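Local coordinates for peptidase S8 and S53, subtilisin, kexin, sedolisin (PDB 4KG7), which is a subtilisin-like serine protease (mycosin MycP3) of the mycobacterial ESX-3 type VII secretion system, probably cleaving peptide bonds through a charge-relay triad, at residues 53-56 with 57-61; 237-240 with 241-244. One frame throughout, in Å; residues are numbered along the deposited sequence.

Contact 1: residues 53-56 with 57-61; sequences LNLS and GAWQH
Asn54 O accepts from Ala58 N at 3.1 Å and Leu55 O from Trp59 N at 2.9 Å, two i to i+4 bonds that make residues 55-59 a short helix of little more than one turn. The next amides bond three residues back, Gln60 N to Gly57 O and His61 N to Ala58 O. Asn54 is the junction of two helices: its positive phi closes helix 48-53 in a Schellman motif, and the same residue serves as N-cap of helix 55-59. With CG swung anti to the backbone N (chi1 -172°), its amide reaches forward and OD1 takes the N-H of Gly57 at 3.0 Å, the donor standing well above the carbonyl plane. On the flank of the new helix the Trp59 indole lies back over the preceding turn. Leu55 O sits 3.1 Å above the plane of the Trp59 ring, toward its rim, and Leu55 CB makes a CH-pi contact with the same indole, 3.9 Å from the centroid of the six-membered ring. The ring is fixed at its edge as well, because Trp59 NE1 donates to Val124 O, and Arg63 adds a cation-pi contact. Ala58 turns instead to Leu331 of helix 318-335 and to helix 370-375. Between Ser56 and Gln60, a water donates a hydrogen bond to Ser56 O at 2.7 Å and accepts one from Gln60 NE2; the bend at chi2 (-58°) brings the amide of Gln60 back to this water.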
loop_
_atom_site.group_PDB
_atom_site.type_symbol
_atom_site.label_atom_id
_atom_site.label_comp_id
_atom_site.label_asym_id
_atom_site.label_seq_id
_atom_site.Cartn_x
_atom_site.Cartn_y
_atom_site.Cartn_z
ATOM N N LEU A 53 -2.242 13.900 10.903
ATOM C CA LEU A 53 -3.484 13.197 10.601
ATOM C C LEU A 53 -4.560 13.384 11.659
ATOM O O LEU A 53 -5.690 12.939 11.467
ATOM C CB LEU A 53 -3.187 11.706 10.469
ATOM C CG LEU A 53 -2.339 11.331 9.239
ATOM C CD1 LEU A 53 -1.824 9.909 9.436
ATOM C CD2 LEU A 53 -3.149 11.482 7.964
ATOM N N ASN A 54 -4.200 14.005 12.782
ATOM C CA ASN A 54 -5.088 14.104 13.951
ATOM C C ASN A 54 -5.767 12.776 14.263
ATOM O O ASN A 54 -7.000 12.687 14.340
ATOM C CB ASN A 54 -6.116 15.233 13.781
ATOM C CG ASN A 54 -6.922 15.505 15.055
ATOM O OD1 ASN A 54 -6.554 15.089 16.145
ATOM N ND2 ASN A 54 -8.009 16.230 14.911
ATOM N N LEU A 55 -4.957 11.740 14.467
ATOM C CA LEU A 55 -5.529 10.446 14.829
ATOM C C LEU A 55 -6.242 10.479 16.173
ATOM O O LEU A 55 -7.210 9.778 16.340
ATOM C CB LEU A 55 -4.490 9.333 14.834
ATOM C CG LEU A 55 -3.753 9.068 13.506
ATOM C CD1 LEU A 55 -2.757 7.921 13.643
ATOM C CD2 LEU A 55 -4.733 8.848 12.374
ATOM N N SER A 56 -5.774 11.290 17.131
ATOM C CA SER A 56 -6.521 11.475 18.392
ATOM C C SER A 56 -7.973 11.866 18.175
ATOM O O SER A 56 -8.893 11.293 18.754
ATOM C CB SER A 56 -5.834 12.542 19.243
ATOM O OG SER A 56 -4.632 12.037 19.672
ATOM N N GLY A 57 -8.173 12.854 17.323
ATOM C CA GLY A 57 -9.513 13.280 16.950
ATOM C C GLY A 57 -10.288 12.167 16.274
ATOM O O GLY A 57 -11.453 11.955 16.536
ATOM N N ALA A 58 -9.618 11.439 15.388
ATOM C CA ALA A 58 -10.290 10.380 14.642
ATOM C C ALA A 58 -10.798 9.255 15.543
ATOM O O ALA A 58 -11.894 8.733 15.344
ATOM C CB ALA A 58 -9.356 9.814 13.592
ATOM N N TRP A 59 -9.997 8.900 16.542
ATOM C CA TRP A 59 -10.363 7.800 17.452
ATOM C C TRP A 59 -11.598 8.068 18.319
ATOM O O TRP A 59 -12.200 7.124 18.858
ATOM C CB TRP A 59 -9.189 7.402 18.338
ATOM C CG TRP A 59 -7.989 6.882 17.579
ATOM C CD1 TRP A 59 -8.004 6.115 16.446
ATOM C CD2 TRP A 59 -6.603 7.088 17.900
ATOM N NE1 TRP A 59 -6.726 5.842 16.040
ATOM C CE2 TRP A 59 -5.835 6.414 16.912
ATOM C CE3 TRP A 59 -5.936 7.755 18.932
ATOM C CZ2 TRP A 59 -4.427 6.419 16.912
ATOM C CZ3 TRP A 59 -4.558 7.762 18.929
ATOM C CH2 TRP A 59 -3.810 7.090 17.929
ATOM N N GLN A 60 -11.991 9.332 18.433
ATOM C CA GLN A 60 -13.245 9.690 19.054
ATOM C C GLN A 60 -14.451 9.334 18.196
ATOM O O GLN A 60 -15.570 9.290 18.701
ATOM C CB GLN A 60 -13.258 11.183 19.412
ATOM C CG GLN A 60 -12.288 11.471 20.547
ATOM C CD GLN A 60 -12.634 10.639 21.779
ATOM O OE1 GLN A 60 -13.776 10.649 22.231
ATOM N NE2 GLN A 60 -11.674 9.869 22.277
ATOM N N HIS A 61 -14.225 9.043 16.913
ATOM C CA HIS A 61 -15.277 8.590 16.012
ATOM C C HIS A 61 -15.221 7.101 15.712
ATOM O O HIS A 61 -16.258 6.457 15.594
ATOM C CB HIS A 61 -15.215 9.391 14.702
ATOM C CG HIS A 61 -15.439 10.857 14.899
ATOM N ND1 HIS A 61 -16.699 11.402 14.999
ATOM C CD2 HIS A 61 -14.571 11.884 15.057
ATOM C CE1 HIS A 61 -16.599 12.701 15.222
ATOM N NE2 HIS A 61 -15.322 13.025 15.238
HETATM O O HOH W 1 -8.811 10.150 21.195
#

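Contact 2: residues 237-240 with 241-244; sequences PGDP and RNWN
Asp239 folds its carboxylate over the residues that follow it, within a type I beta turn running from Asp239 to Asn242 in the long connection between strands 209-213 and 248-251. The turn is closed by Asn242 N, which donates to Asp239 O at 3.1 Å. From the backbone, Asp239 CB points toward residues 241-244 and comes within 4.1 Å of Asn244 ND2. With chi1 at -175°, CG lies beside its own carbonyl carbon and faces the amides of Asn242 and Trp243. Beyond it the two oxygens divide the work. OD1 offers its syn lone pair to Trp243 N at 3.0 Å, lies near the plane of the indole at its edge, and accepts a hydrogen bond from a water that in turn accepts from Arg241 N. OD2 accepts from Asn244 N at 3.0 Å in a fairly straight bond (166° at the hydrogen), the donor coming on the syn side, 26° out of the carboxylate plane. Asp239 OD2 also lies 3.1 Å from Asn244 CG, as the two side chains slide past each other in opposite directions. Two successive main-chain N-H groups on one carboxylate would be expected to stabilise its ionised form. Farther out, Arg241 NH2 reaches Val281 O, Asn242 ND2 reaches Leu232 O, and Trp243 meets Trp280 edge-to-face, so the turn is tied to neighbouring loops and strand 281-286. A second water donates to both Asp239 OD2, at 2.7 Å, and Asn242 OD1, at 2.8 Å.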
loop_
_atom_site.group_PDB
_atom_site.type_symbol
_atom_site.label_atom_id
_atom_site.label_comp_id
_atom_site.label_asym_id
_atom_site.label_seq_id
_atom_site.Cartn_x
_atom_site.Cartn_y
_atom_site.Cartn_z
ATOM N N PRO A 237 -6.736 18.751 -24.455
ATOM C CA PRO A 237 -8.177 18.571 -24.425
ATOM C C PRO A 237 -8.530 17.106 -24.229
ATOM O O PRO A 237 -7.994 16.249 -24.932
ATOM C CB PRO A 237 -8.626 19.060 -25.813
ATOM C CG PRO A 237 -7.525 19.930 -26.285
ATOM C CD PRO A 237 -6.278 19.334 -25.720
ATOM N N GLY A 238 -9.409 16.827 -23.277
ATOM C CA GLY A 238 -9.874 15.467 -23.052
ATOM C C GLY A 238 -8.900 14.597 -22.270
ATOM O O GLY A 238 -9.215 13.449 -21.951
ATOM N N ASP A 239 -7.726 15.145 -21.958
ATOM C CA ASP A 239 -6.733 14.415 -21.180
ATOM C C ASP A 239 -6.105 15.339 -20.135
ATOM O O ASP A 239 -4.903 15.557 -20.141
ATOM C CB ASP A 239 -5.655 13.830 -22.093
ATOM C CG ASP A 239 -4.668 12.969 -21.335
ATOM O OD1 ASP A 239 -5.063 12.339 -20.332
ATOM O OD2 ASP A 239 -3.496 12.929 -21.754
ATOM N N PRO A 240 -6.926 15.894 -19.226
ATOM C CA PRO A 240 -6.383 16.877 -18.290
ATOM C C PRO A 240 -5.267 16.365 -17.371
ATOM O O PRO A 240 -4.439 17.164 -16.981
ATOM C CB PRO A 240 -7.612 17.313 -17.476
ATOM C CG PRO A 240 -8.588 16.208 -17.610
ATOM C CD PRO A 240 -8.369 15.676 -19.007
ATOM N N ARG A 241 -5.233 15.074 -17.081
ATOM C CA ARG A 241 -4.193 14.541 -16.183
ATOM C C ARG A 241 -2.962 14.030 -16.891
ATOM O O ARG A 241 -2.004 13.610 -16.237
ATOM C CB ARG A 241 -4.766 13.488 -15.272
ATOM C CG ARG A 241 -5.954 14.069 -14.520
ATOM C CD ARG A 241 -6.214 13.411 -13.220
ATOM N NE ARG A 241 -5.047 13.404 -12.344
ATOM C CZ ARG A 241 -5.047 12.802 -11.168
ATOM N NH1 ARG A 241 -6.164 12.237 -10.707
ATOM N NH2 ARG A 241 -3.942 12.787 -10.445
ATOM N N ASN A 242 -2.985 14.080 -18.215
ATOM C CA ASN A 242 -1.822 13.722 -19.021
ATOM C C ASN A 242 -1.470 12.240 -18.952
ATOM O O ASN A 242 -0.317 11.869 -18.791
ATOM C CB ASN A 242 -0.602 14.583 -18.661
ATOM C CG ASN A 242 0.432 14.601 -19.775
ATOM O OD1 ASN A 242 0.196 14.049 -20.858
ATOM N ND2 ASN A 242 1.588 15.214 -19.517
ATOM N N TRP A 243 -2.477 11.397 -19.133
ATOM C CA TRP A 243 -2.261 9.984 -19.404
ATOM C C TRP A 243 -1.407 9.803 -20.652
ATOM O O TRP A 243 -0.601 8.891 -20.709
ATOM C CB TRP A 243 -3.592 9.238 -19.582
ATOM C CG TRP A 243 -4.322 8.994 -18.298
ATOM C CD1 TRP A 243 -5.197 9.841 -17.676
ATOM C CD2 TRP A 243 -4.258 7.817 -17.473
ATOM N NE1 TRP A 243 -5.658 9.281 -16.527
ATOM C CE2 TRP A 243 -5.116 8.036 -16.376
ATOM C CE3 TRP A 243 -3.572 6.603 -17.562
ATOM C CZ2 TRP A 243 -5.311 7.075 -15.357
ATOM C CZ3 TRP A 243 -3.767 5.645 -16.532
ATOM C CH2 TRP A 243 -4.620 5.896 -15.463
ATOM N N ASN A 244 -1.613 10.655 -21.655
ATOM C CA ASN A 244 -0.938 10.489 -22.961
ATOM C C ASN A 244 0.582 10.557 -22.811
ATOM O O ASN A 244 1.328 9.905 -23.555
ATOM C CB ASN A 244 -1.370 11.577 -23.947
ATOM C CG ASN A 244 -2.807 11.425 -24.419
ATOM O OD1 ASN A 244 -3.487 10.432 -24.142
ATOM N ND2 ASN A 244 -3.282 12.430 -25.119
HETATM O O HOH W 2 -1.854 14.889 -22.602
HETATM O O HOH W 3 -6.764 12.878 -18.090
#

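How the contacts relate
Read from the N terminus, the two contacts are successive and independent: contact 1 is complete before the parallel sheet begins with strand 68-73, whereas contact 2 comes after strand 209-213, with two strands of the sheet still to follow. Neither encloses a loop beyond its own few residues, and they neither nest nor cross. Contact 1 sets the corner between helices 48-53 and 55-59 against helix 318-335 and the C-terminal helix 370-375. Contact 2 shapes a connection that reaches strand 281-286, at one edge of the sheet. Their centres lie about 37 Å apart, with nearest atoms about 18 Å apart, and both are away from the predicted catalytic triad.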